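PDB 6D7Y: immune protein, which binds the toxic C-terminal tip of a CdiA contact-dependent growth inhibition protein and probably neutralises it, protecting the cell that makes it. Local coordinates for residues V7-V12 with F18-E23; L78-V83 with G109-E114; V96-Y101 with L113-Y118; N103-A108 with T143-N148. All coordinates share one frame; numbering follows the deposited sequence.

All four contacts set a helix against the same antiparallel sheet. Contact 1 comes first along the chain and joins strand 3-10 to helix 17-25. Contacts 2, 3 and 4 all draw on helix 105-126, whose first turn serves contact 4, followed along the helix by contact 2 and then contact 3. Centres of contacts 2 and 3 lie about 7 Å apart, and those of 3 and 4 about 9 Å; contact 1 is about 20 Å from contact 4. Strands 3-10 and 93-102 are neighbours, paired through Phe9 and Val96, and Phe115 of the helix also packs on Val7. Contact 4 crosses contacts 2 and 3 along the chain, joining strand 144-147 to the helix that covers the sheet.

Contact 1 of 4, residues V7-V12 with F18-E23; sequences VIFEGV and FFLLKE
Leu20 of helix 17-25 meets Val12 and Phe9 with its two methyl branches, and all of the cross-contact interaction is apolar. Methyl to methyl, CD2 of Leu20 lies 3.6 Å from CG1 of Val12. The same Leu20 CD2 is 3.9 Å from Val12 CG2, so one branch rests against both prongs of the valine. Methyl to ring, Leu20 CD1 sits over one face of Phe9, 4.4 Å from its CE2, a looser approach. With CG anti to its backbone N (chi1 175°), Leu20 carries its fork straight out from the helix toward Phe9 and Val12.

The backbone bonds are made elsewhere: Lys22 N to Phe18 O within the helix, and Phe9 with Val96 of the neighbouring strand 93-102. Around the contact, Phe128 meets the Phe9 ring edge-to-face and also touches Val12. Asp95 accepts from the backbone N of Gly11 at the turn, where phi is positive.

The three touching residues are buried and bring no polar side-chain atom to the interface, so they seat helix 17-25 on the sheet by shape and exclusion of water, while a polar tie to helix 105-126 comes from Glu23, bonded to Tyr118 OH.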
# COMPACT_ATOMS: atom_id res chain seq x y z
N VAL B 7 -0.22 4.16 -4.44
CA VAL B 7 -1.49 3.44 -4.60
C VAL B 7 -1.97 3.18 -3.18
O VAL B 7 -1.17 2.93 -2.27
CB VAL B 7 -1.42 2.15 -5.44
CG1 VAL B 7 -0.98 2.46 -6.86
CG2 VAL B 7 -0.52 1.10 -4.80
N ILE B 8 -3.29 3.21 -3.01
CA ILE B 8 -3.89 3.06 -1.70
C ILE B 8 -5.06 2.07 -1.68
O ILE B 8 -5.91 2.10 -2.59
CB ILE B 8 -4.55 4.41 -1.26
CG1 ILE B 8 -3.57 5.59 -1.26
CG2 ILE B 8 -5.19 4.28 0.12
CD1 ILE B 8 -2.50 5.54 -0.24
N PHE B 9 -5.06 1.20 -0.66
CA PHE B 9 -6.20 0.30 -0.38
C PHE B 9 -6.88 1.08 0.76
O PHE B 9 -6.36 1.12 1.88
CB PHE B 9 -5.77 -1.06 0.13
CG PHE B 9 -4.95 -1.89 -0.83
CD1 PHE B 9 -3.56 -1.81 -0.82
CD2 PHE B 9 -5.56 -2.80 -1.68
CE1 PHE B 9 -2.80 -2.61 -1.66
CE2 PHE B 9 -4.80 -3.60 -2.53
CZ PHE B 9 -3.41 -3.50 -2.52
N GLU B 10 -8.03 1.70 0.48
CA GLU B 10 -8.72 2.52 1.47
C GLU B 10 -9.83 1.76 2.18
O GLU B 10 -10.63 1.11 1.52
CB GLU B 10 -9.33 3.73 0.81
CG GLU B 10 -9.93 4.73 1.79
CD GLU B 10 -10.63 5.87 1.09
OE1 GLU B 10 -11.40 5.60 0.17
OE2 GLU B 10 -10.43 7.04 1.48
N GLY B 11 -9.87 1.87 3.51
CA GLY B 11 -10.91 1.20 4.32
C GLY B 11 -10.83 -0.31 4.23
O GLY B 11 -11.77 -0.97 3.83
N VAL B 12 -9.69 -0.85 4.63
CA VAL B 12 -9.46 -2.28 4.57
C VAL B 12 -10.27 -2.98 5.68
O VAL B 12 -10.54 -2.39 6.73
CB VAL B 12 -7.95 -2.59 4.72
CG1 VAL B 12 -7.66 -4.08 4.67
CG2 VAL B 12 -7.16 -1.86 3.63
N PHE B 18 -4.06 -8.63 8.25
CA PHE B 18 -2.86 -9.49 8.26
C PHE B 18 -2.67 -10.24 6.93
O PHE B 18 -1.58 -10.28 6.38
CB PHE B 18 -2.92 -10.52 9.40
CG PHE B 18 -1.84 -11.58 9.30
CD1 PHE B 18 -0.55 -11.32 9.75
CD2 PHE B 18 -2.12 -12.82 8.74
CE1 PHE B 18 0.44 -12.29 9.66
CE2 PHE B 18 -1.13 -13.79 8.64
CZ PHE B 18 0.15 -13.53 9.10
N PHE B 19 -3.74 -10.84 6.42
CA PHE B 19 -3.66 -11.62 5.19
C PHE B 19 -3.41 -10.74 3.96
O PHE B 19 -2.73 -11.16 3.01
CB PHE B 19 -4.89 -12.52 5.10
CG PHE B 19 -5.03 -13.42 6.30
CD1 PHE B 19 -4.24 -14.57 6.42
CD2 PHE B 19 -5.89 -13.09 7.36
CE1 PHE B 19 -4.33 -15.37 7.54
CE2 PHE B 19 -5.98 -13.90 8.48
CZ PHE B 19 -5.20 -15.05 8.58
N LEU B 20 -3.93 -9.51 3.99
CA LEU B 20 -3.65 -8.57 2.91
C LEU B 20 -2.15 -8.26 2.96
O LEU B 20 -1.47 -8.31 1.95
CB LEU B 20 -4.44 -7.27 3.08
CG LEU B 20 -4.16 -6.14 2.08
CD1 LEU B 20 -4.43 -6.58 0.65
CD2 LEU B 20 -4.99 -4.92 2.42
N LEU B 21 -1.64 -7.98 4.16
CA LEU B 21 -0.22 -7.65 4.31
C LEU B 21 0.67 -8.80 3.87
O LEU B 21 1.67 -8.55 3.20
CB LEU B 21 0.10 -7.17 5.73
CG LEU B 21 -0.54 -5.81 6.11
CD1 LEU B 21 -0.40 -5.55 7.60
CD2 LEU B 21 0.02 -4.64 5.30
N LYS B 22 0.31 -10.05 4.19
CA LYS B 22 1.08 -11.23 3.76
C LYS B 22 1.03 -11.36 2.24
O LYS B 22 2.01 -11.72 1.62
CB LYS B 22 0.56 -12.53 4.41
CG LYS B 22 0.75 -12.63 5.92
CD LYS B 22 2.20 -12.58 6.36
CE LYS B 22 3.04 -13.74 5.84
NZ LYS B 22 4.46 -13.59 6.27
N GLU B 23 -0.13 -11.06 1.67
CA GLU B 23 -0.33 -11.07 0.22
C GLU B 23 0.62 -10.08 -0.47
O GLU B 23 1.32 -10.43 -1.43
CB GLU B 23 -1.82 -10.75 -0.08
CG GLU B 23 -2.16 -10.31 -1.49
CD GLU B 23 -1.76 -11.31 -2.56
OE1 GLU B 23 -1.66 -12.51 -2.25
OE2 GLU B 23 -1.59 -10.89 -3.73

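Contact 2 of 4, residues L78-V83 with G109-E114; sequences LKLPVV and GKVMLE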
# COMPACT_ATOMS: atom_id res chain seq x y z
N LEU B 78 6.90 -6.77 -14.16
CA LEU B 78 7.48 -5.46 -13.82
C LEU B 78 7.67 -5.40 -12.29
O LEU B 78 6.79 -5.82 -11.52
CB LEU B 78 6.69 -4.27 -14.39
CG LEU B 78 5.27 -3.85 -14.03
CD1 LEU B 78 5.19 -3.30 -12.61
CD2 LEU B 78 4.83 -2.76 -15.00
N LYS B 79 8.84 -4.91 -11.88
CA LYS B 79 9.24 -4.90 -10.48
C LYS B 79 9.82 -3.54 -10.06
O LYS B 79 10.67 -2.98 -10.75
CB LYS B 79 10.28 -6.01 -10.31
CG LYS B 79 10.49 -6.57 -8.91
CD LYS B 79 11.42 -7.78 -8.99
CE LYS B 79 11.47 -8.57 -7.69
NZ LYS B 79 12.30 -9.81 -7.82
N LEU B 80 9.35 -3.02 -8.94
CA LEU B 80 9.81 -1.72 -8.42
C LEU B 80 10.98 -1.97 -7.47
O LEU B 80 10.87 -2.82 -6.58
CB LEU B 80 8.67 -1.05 -7.66
CG LEU B 80 7.34 -0.98 -8.43
CD1 LEU B 80 6.25 -0.36 -7.57
CD2 LEU B 80 7.50 -0.22 -9.74
N PRO B 81 12.11 -1.24 -7.64
CA PRO B 81 13.26 -1.44 -6.74
C PRO B 81 12.98 -1.22 -5.24
O PRO B 81 13.37 -2.08 -4.43
CB PRO B 81 14.29 -0.42 -7.24
CG PRO B 81 13.93 -0.17 -8.66
CD PRO B 81 12.43 -0.32 -8.75
N VAL B 82 12.32 -0.10 -4.86
CA VAL B 82 12.03 0.16 -3.43
C VAL B 82 10.65 0.80 -3.22
O VAL B 82 10.35 1.82 -3.83
CB VAL B 82 13.07 1.08 -2.77
CG1 VAL B 82 12.80 1.17 -1.26
CG2 VAL B 82 14.50 0.58 -3.01
N VAL B 83 9.87 0.24 -2.30
CA VAL B 83 8.53 0.76 -1.99
C VAL B 83 8.39 0.97 -0.49
O VAL B 83 8.94 0.18 0.33
CB VAL B 83 7.47 -0.25 -2.44
CG1 VAL B 83 6.06 0.17 -2.02
CG2 VAL B 83 7.57 -0.48 -3.94
N GLY B 109 2.56 5.68 -15.49
CA GLY B 109 1.26 5.29 -16.02
C GLY B 109 1.14 3.82 -16.32
O GLY B 109 0.09 3.22 -16.13
N LYS B 110 2.23 3.22 -16.80
CA LYS B 110 2.23 1.78 -17.11
C LYS B 110 2.14 0.96 -15.83
O LYS B 110 1.34 0.01 -15.76
CB LYS B 110 3.47 1.43 -17.93
CG LYS B 110 3.46 2.09 -19.30
CD LYS B 110 4.74 1.81 -20.08
CE LYS B 110 4.66 2.40 -21.48
NZ LYS B 110 5.97 2.25 -22.19
N VAL B 111 2.89 1.38 -14.81
CA VAL B 111 2.89 0.73 -13.49
C VAL B 111 1.51 0.88 -12.84
O VAL B 111 0.97 -0.06 -12.24
CB VAL B 111 3.97 1.36 -12.58
CG1 VAL B 111 3.86 0.87 -11.14
CG2 VAL B 111 5.35 1.06 -13.14
N MSE B 112 0.92 2.06 -13.00
CA MSE B 112 -0.41 2.31 -12.44
C MSE B 112 -1.46 1.37 -12.99
O MSE B 112 -2.30 0.87 -12.23
CB MSE B 112 -0.80 3.77 -12.69
CG MSE B 112 0.05 4.69 -11.84
SE MSE B 112 -0.63 4.61 -10.00
CE MSE B 112 0.68 5.76 -9.14
N LEU B 113 -1.46 1.15 -14.31
CA LEU B 113 -2.43 0.25 -14.92
C LEU B 113 -2.24 -1.18 -14.45
O LEU B 113 -3.21 -1.92 -14.28
CB LEU B 113 -2.44 0.35 -16.45
CG LEU B 113 -3.06 1.63 -17.05
CD1 LEU B 113 -2.99 1.56 -18.57
CD2 LEU B 113 -4.51 1.81 -16.63
N GLU B 114 -0.99 -1.57 -14.19
CA GLU B 114 -0.73 -2.90 -13.65
C GLU B 114 -1.24 -2.98 -12.21
O GLU B 114 -1.82 -3.99 -11.82
CB GLU B 114 0.76 -3.27 -13.75
CG GLU B 114 1.25 -3.46 -15.18
CD GLU B 114 0.63 -4.64 -15.93
OE1 GLU B 114 1.02 -4.85 -17.10
OE2 GLU B 114 -0.24 -5.37 -15.40
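Leu78 and Leu80 turn toward the helix through different first torsions. CG of Leu78 stands between the backbone N and the carbonyl carbon (chi1 66°), whereas CG of Leu80 lies anti to its carbonyl carbon (chi1 -50°). The first arrangement carries Leu78 CD2 to the aliphatic part of Glu114, 3.7 Å from its CG, the two side chains running askew. Glu114 is bent at its second torsion, and it is this methylene, rather than the carboxylate, that comes nearest the leucine. The same Leu78 CD2 also reaches Val111, 4.3 Å from its CG2.

The axis of strand 78-80 and that of helix segment 109-114 make 106° and approach to 10.3 Å, 78-80 being the first part of strand 78-90 in the antiparallel sheet that the helix covers. At Pro81 the chain turns a corner before the strand resumes.

Deeper in, Leu80 and Val111 extend toward each other tip to tip, with Leu80 CD2 4.0 Å from Val111 CG1. Phe100 of the adjoining strand 93-102 touches both of these residues, and Val74 of strand 63-75 touches both Leu80 and Glu114. Val111 also touches Met102 of strand 93-102.

Contact 3 of 4, residues V96-Y101 with L113-Y118; sequences VGLCFY and LEFQKY
Phe115 points from helix 105-126 toward strand 93-102, where its ring meets Leu98 and Phe100. Its CB, still close to the helix, lies near the Phe146 ring of strand 144-147. Farther out the two ring sides part company. On one side, Phe115 CD1 is 3.7 Å from Val7 CG2 in strand 3-10. The next atom, Phe115 CE1, comes 4.0 Å from CD2 of Leu98. On the other side, Phe115 CD2 packs within its own helix against Val111 CG1 at 3.7 Å, one turn back. Beyond it, Phe115 CE2 approaches CE1 of Phe100 at 3.7 Å and CZ of Phe100 at 3.8 Å. The tip atom, Phe115 CZ, is 4.2 Å from Phe100 CE1, so the end of the ring lies between the two strand residues.

The planes of Phe100 and Phe115 are tilted by only 21°, yet their centroids are 5.6 Å apart: the rings are displaced so far that they hardly overlap, and rim carbons do the touching. A first torsion of -92° in Phe115, well off the usual staggered value, goes with this fit. Phe72 of strand 63-75 touches both Leu98 and Phe115 and closes the cluster from another strand.

Every group that meets here is hydrocarbon and buried. The helix is therefore held to the middle of the sheet by dispersion and exclusion of water, the aromatic pair adding contact area more than any stacking proper.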
# COMPACT_ATOMS: atom_id res chain seq x y z
N VAL B 96 -3.97 0.91 3.69
CA VAL B 96 -2.68 0.30 3.39
C VAL B 96 -2.22 1.03 2.14
O VAL B 96 -2.93 1.06 1.14
CB VAL B 96 -2.80 -1.21 3.16
CG1 VAL B 96 -1.47 -1.79 2.71
CG2 VAL B 96 -3.30 -1.90 4.43
N GLY B 97 -1.04 1.66 2.17
CA GLY B 97 -0.58 2.37 1.02
C GLY B 97 0.82 1.99 0.64
O GLY B 97 1.57 1.56 1.50
N LEU B 98 1.11 2.11 -0.65
CA LEU B 98 2.44 1.83 -1.21
C LEU B 98 2.93 3.06 -1.94
O LEU B 98 2.29 3.50 -2.91
CB LEU B 98 2.40 0.65 -2.19
CG LEU B 98 2.23 -0.76 -1.62
CD1 LEU B 98 0.85 -0.98 -1.03
CD2 LEU B 98 2.46 -1.79 -2.73
N CYS B 99 4.10 3.60 -1.54
CA CYS B 99 4.64 4.82 -2.16
C CYS B 99 5.96 4.44 -2.81
O CYS B 99 6.74 3.70 -2.20
CB CYS B 99 4.92 5.89 -1.10
SG CYS B 99 3.48 6.34 -0.12
N PHE B 100 6.20 4.95 -4.02
CA PHE B 100 7.40 4.66 -4.82
C PHE B 100 7.69 5.76 -5.83
O PHE B 100 6.78 6.40 -6.35
CB PHE B 100 7.23 3.33 -5.56
CG PHE B 100 5.99 3.28 -6.42
CD1 PHE B 100 4.78 2.89 -5.88
CD2 PHE B 100 6.05 3.61 -7.77
CE1 PHE B 100 3.64 2.84 -6.66
CE2 PHE B 100 4.92 3.57 -8.56
CZ PHE B 100 3.71 3.20 -8.02
N TYR B 101 8.97 6.03 -6.10
CA TYR B 101 9.30 7.04 -7.09
C TYR B 101 9.31 6.43 -8.49
O TYR B 101 9.54 5.22 -8.66
CB TYR B 101 10.69 7.68 -6.82
CG TYR B 101 10.71 8.59 -5.62
CD1 TYR B 101 10.97 8.10 -4.35
CD2 TYR B 101 10.48 9.95 -5.76
CE1 TYR B 101 10.99 8.94 -3.24
CE2 TYR B 101 10.50 10.80 -4.66
CZ TYR B 101 10.73 10.29 -3.40
OH TYR B 101 10.76 11.14 -2.32
N LEU B 113 -1.46 1.15 -14.31
CA LEU B 113 -2.43 0.25 -14.92
C LEU B 113 -2.24 -1.18 -14.45
O LEU B 113 -3.21 -1.92 -14.28
CB LEU B 113 -2.44 0.35 -16.45
CG LEU B 113 -3.06 1.63 -17.05
CD1 LEU B 113 -2.99 1.56 -18.57
CD2 LEU B 113 -4.51 1.81 -16.63
N GLU B 114 -0.99 -1.57 -14.19
CA GLU B 114 -0.73 -2.90 -13.65
C GLU B 114 -1.24 -2.98 -12.21
O GLU B 114 -1.82 -3.99 -11.82
CB GLU B 114 0.76 -3.27 -13.75
CG GLU B 114 1.25 -3.46 -15.18
CD GLU B 114 0.63 -4.64 -15.93
OE1 GLU B 114 1.02 -4.85 -17.10
OE2 GLU B 114 -0.24 -5.37 -15.40
N PHE B 115 -1.06 -1.91 -11.42
CA PHE B 115 -1.60 -1.90 -10.06
C PHE B 115 -3.12 -1.98 -10.08
O PHE B 115 -3.71 -2.70 -9.26
CB PHE B 115 -1.19 -0.66 -9.27
CG PHE B 115 0.06 -0.83 -8.46
CD1 PHE B 115 0.04 -1.61 -7.31
CD2 PHE B 115 1.23 -0.18 -8.80
CE1 PHE B 115 1.17 -1.77 -6.53
CE2 PHE B 115 2.36 -0.32 -8.02
CZ PHE B 115 2.33 -1.12 -6.88
N GLN B 116 -3.75 -1.23 -11.00
CA GLN B 116 -5.22 -1.26 -11.11
C GLN B 116 -5.73 -2.69 -11.31
O GLN B 116 -6.70 -3.13 -10.67
CB GLN B 116 -5.73 -0.35 -12.25
CG GLN B 116 -7.27 -0.24 -12.27
CD GLN B 116 -7.83 0.56 -13.43
OE1 GLN B 116 -7.29 0.54 -14.54
NE2 GLN B 116 -8.96 1.26 -13.19
N LYS B 117 -5.08 -3.42 -12.22
CA LYS B 117 -5.46 -4.81 -12.49
C LYS B 117 -5.27 -5.71 -11.27
O LYS B 117 -6.16 -6.49 -10.91
CB LYS B 117 -4.62 -5.38 -13.64
CG LYS B 117 -4.83 -4.72 -14.99
CD LYS B 117 -3.85 -5.30 -15.99
CE LYS B 117 -3.97 -4.64 -17.36
NZ LYS B 117 -5.32 -4.87 -17.94
N TYR B 118 -4.09 -5.61 -10.67
CA TYR B 118 -3.74 -6.37 -9.47
C TYR B 118 -4.72 -6.15 -8.31
O TYR B 118 -5.22 -7.11 -7.73
CB TYR B 118 -2.31 -6.04 -9.00
CG TYR B 118 -2.01 -6.61 -7.64
CD1 TYR B 118 -1.92 -7.99 -7.46
CD2 TYR B 118 -1.83 -5.79 -6.54
CE1 TYR B 118 -1.68 -8.54 -6.22
CE2 TYR B 118 -1.58 -6.33 -5.28
CZ TYR B 118 -1.50 -7.71 -5.13
OH TYR B 118 -1.26 -8.26 -3.90

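Contact 4 of 4, residues N103-A108 with T143-N148; sequences NDFNSA and TRFFTN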
# COMPACT_ATOMS: atom_id res chain seq x y z
N ASN B 103 10.70 7.77 -12.59
CA ASN B 103 11.46 8.84 -13.29
C ASN B 103 10.62 9.72 -14.21
O ASN B 103 11.05 10.84 -14.53
CB ASN B 103 12.66 8.26 -14.06
CG ASN B 103 13.78 7.79 -13.15
OD1 ASN B 103 13.89 8.22 -12.00
ND2 ASN B 103 14.65 6.94 -13.68
N ASP B 104 9.45 9.24 -14.64
CA ASP B 104 8.60 10.04 -15.52
C ASP B 104 7.16 9.57 -15.44
O ASP B 104 6.90 8.48 -14.94
CB ASP B 104 9.12 10.00 -16.95
CG ASP B 104 9.14 8.61 -17.53
OD1 ASP B 104 8.06 8.01 -17.68
OD2 ASP B 104 10.24 8.12 -17.87
N PHE B 105 6.24 10.40 -15.93
CA PHE B 105 4.80 10.09 -15.89
C PHE B 105 4.40 8.95 -16.82
O PHE B 105 3.49 8.19 -16.50
CB PHE B 105 3.94 11.34 -16.16
CG PHE B 105 3.78 12.24 -14.96
CD1 PHE B 105 4.71 13.21 -14.67
CD2 PHE B 105 2.68 12.11 -14.12
CE1 PHE B 105 4.56 14.03 -13.56
CE2 PHE B 105 2.52 12.92 -13.02
CZ PHE B 105 3.47 13.89 -12.74
N ASN B 106 5.09 8.83 -17.95
CA ASN B 106 4.78 7.77 -18.91
C ASN B 106 5.04 6.39 -18.31
O ASN B 106 4.18 5.52 -18.40
CB ASN B 106 5.57 8.00 -20.21
CG ASN B 106 5.21 9.33 -20.87
OD1 ASN B 106 4.10 9.84 -20.71
ND2 ASN B 106 6.17 9.90 -21.61
N SER B 107 6.19 6.21 -17.66
CA SER B 107 6.53 4.92 -17.04
C SER B 107 5.62 4.69 -15.82
O SER B 107 5.15 3.57 -15.62
CB SER B 107 8.02 4.83 -16.69
OG SER B 107 8.42 5.89 -15.84
N ALA B 108 5.34 5.75 -15.05
CA ALA B 108 4.42 5.64 -13.92
C ALA B 108 3.05 5.14 -14.37
O ALA B 108 2.45 4.29 -13.72
CB ALA B 108 4.27 7.00 -13.24
N THR B 143 -4.99 14.34 -9.75
CA THR B 143 -3.76 13.71 -10.23
C THR B 143 -3.75 12.18 -10.14
O THR B 143 -2.68 11.55 -10.13
CB THR B 143 -2.48 14.36 -9.61
OG1 THR B 143 -2.59 14.39 -8.18
CG2 THR B 143 -2.30 15.76 -10.11
N ARG B 144 -4.92 11.56 -10.11
CA ARG B 144 -4.99 10.13 -10.12
C ARG B 144 -4.88 9.54 -11.53
O ARG B 144 -5.22 10.20 -12.53
CB ARG B 144 -6.30 9.61 -9.51
CG ARG B 144 -6.41 9.80 -8.02
CD ARG B 144 -7.73 9.21 -7.49
NE ARG B 144 -7.93 9.55 -6.09
CZ ARG B 144 -9.04 9.27 -5.41
NH1 ARG B 144 -9.16 9.68 -4.16
NH2 ARG B 144 -10.05 8.63 -5.99
N PHE B 145 -4.40 8.31 -11.58
CA PHE B 145 -4.33 7.48 -12.80
C PHE B 145 -5.54 6.55 -12.81
O PHE B 145 -5.99 6.11 -13.88
CB PHE B 145 -3.06 6.67 -12.89
CG PHE B 145 -1.85 7.48 -13.25
CD1 PHE B 145 -1.13 8.16 -12.27
CD2 PHE B 145 -1.43 7.55 -14.56
CE1 PHE B 145 -0.01 8.90 -12.60
CE2 PHE B 145 -0.29 8.29 -14.89
CZ PHE B 145 0.41 8.95 -13.92
N PHE B 146 -6.03 6.20 -11.63
CA PHE B 146 -7.24 5.37 -11.56
C PHE B 146 -7.93 5.42 -10.20
O PHE B 146 -7.32 5.74 -9.19
CB PHE B 146 -6.91 3.88 -11.90
CG PHE B 146 -6.06 3.20 -10.87
CD1 PHE B 146 -4.67 3.27 -10.95
CD2 PHE B 146 -6.63 2.54 -9.80
CE1 PHE B 146 -3.87 2.64 -10.00
CE2 PHE B 146 -5.85 1.93 -8.83
CZ PHE B 146 -4.46 1.98 -8.93
N THR B 147 -9.23 5.10 -10.19
CA THR B 147 -9.98 4.98 -8.96
C THR B 147 -10.86 3.76 -9.21
O THR B 147 -11.64 3.75 -10.15
CB THR B 147 -10.88 6.18 -8.64
OG1 THR B 147 -10.10 7.35 -8.55
CG2 THR B 147 -11.61 5.93 -7.31
N ASN B 148 -10.70 2.74 -8.37
CA ASN B 148 -11.43 1.48 -8.52
C ASN B 148 -11.29 0.95 -9.95
O ASN B 148 -10.18 0.85 -10.45
CB ASN B 148 -12.88 1.65 -8.07
CG ASN B 148 -12.98 1.98 -6.61
OD1 ASN B 148 -12.16 1.53 -5.81
ND2 ASN B 148 -14.01 2.75 -6.24
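Phe145 brings the end of its ring to Phe105, CZ lying 3.9 Å from Phe105 CD2. The atoms meet edge to edge, each near the plane of the other ring, and the side chains cross at about a right angle. Phe145 CZ also passes Ala108 CB at 4.4 Å, an oblique and looser touch, and the backbone O of Phe105 at 4.1 Å. The first torsion of Phe145 (chi1 -75°) places CG anti to the carbonyl carbon and aims the ring at this first helical turn.

That turn is secured by Asp104 at the N-cap. Ser107 N donates to Asp104 OD1 over 2.6 Å in a nearly straight bond (169°), which meets the acceptor almost in line with its C-O bond. Arg144 NH2 gives a 2.9 Å hydrogen bond to Thr147 OG1, which lies in the guanidinium plane.

Phe145 and Phe146 form a classic beta bulge opposite Gly133 of strand 130-135, and both touch selenomethionine Met112 of helix 105-126. Phe5 of strand 3-10 meets Phe105 edge-to-face and also packs on Ala108. Phe105 also touches Leu135 of strand 130-135, so the helix start lies across strands 3-10, 130-135 and 144-147, consecutive in the sheet.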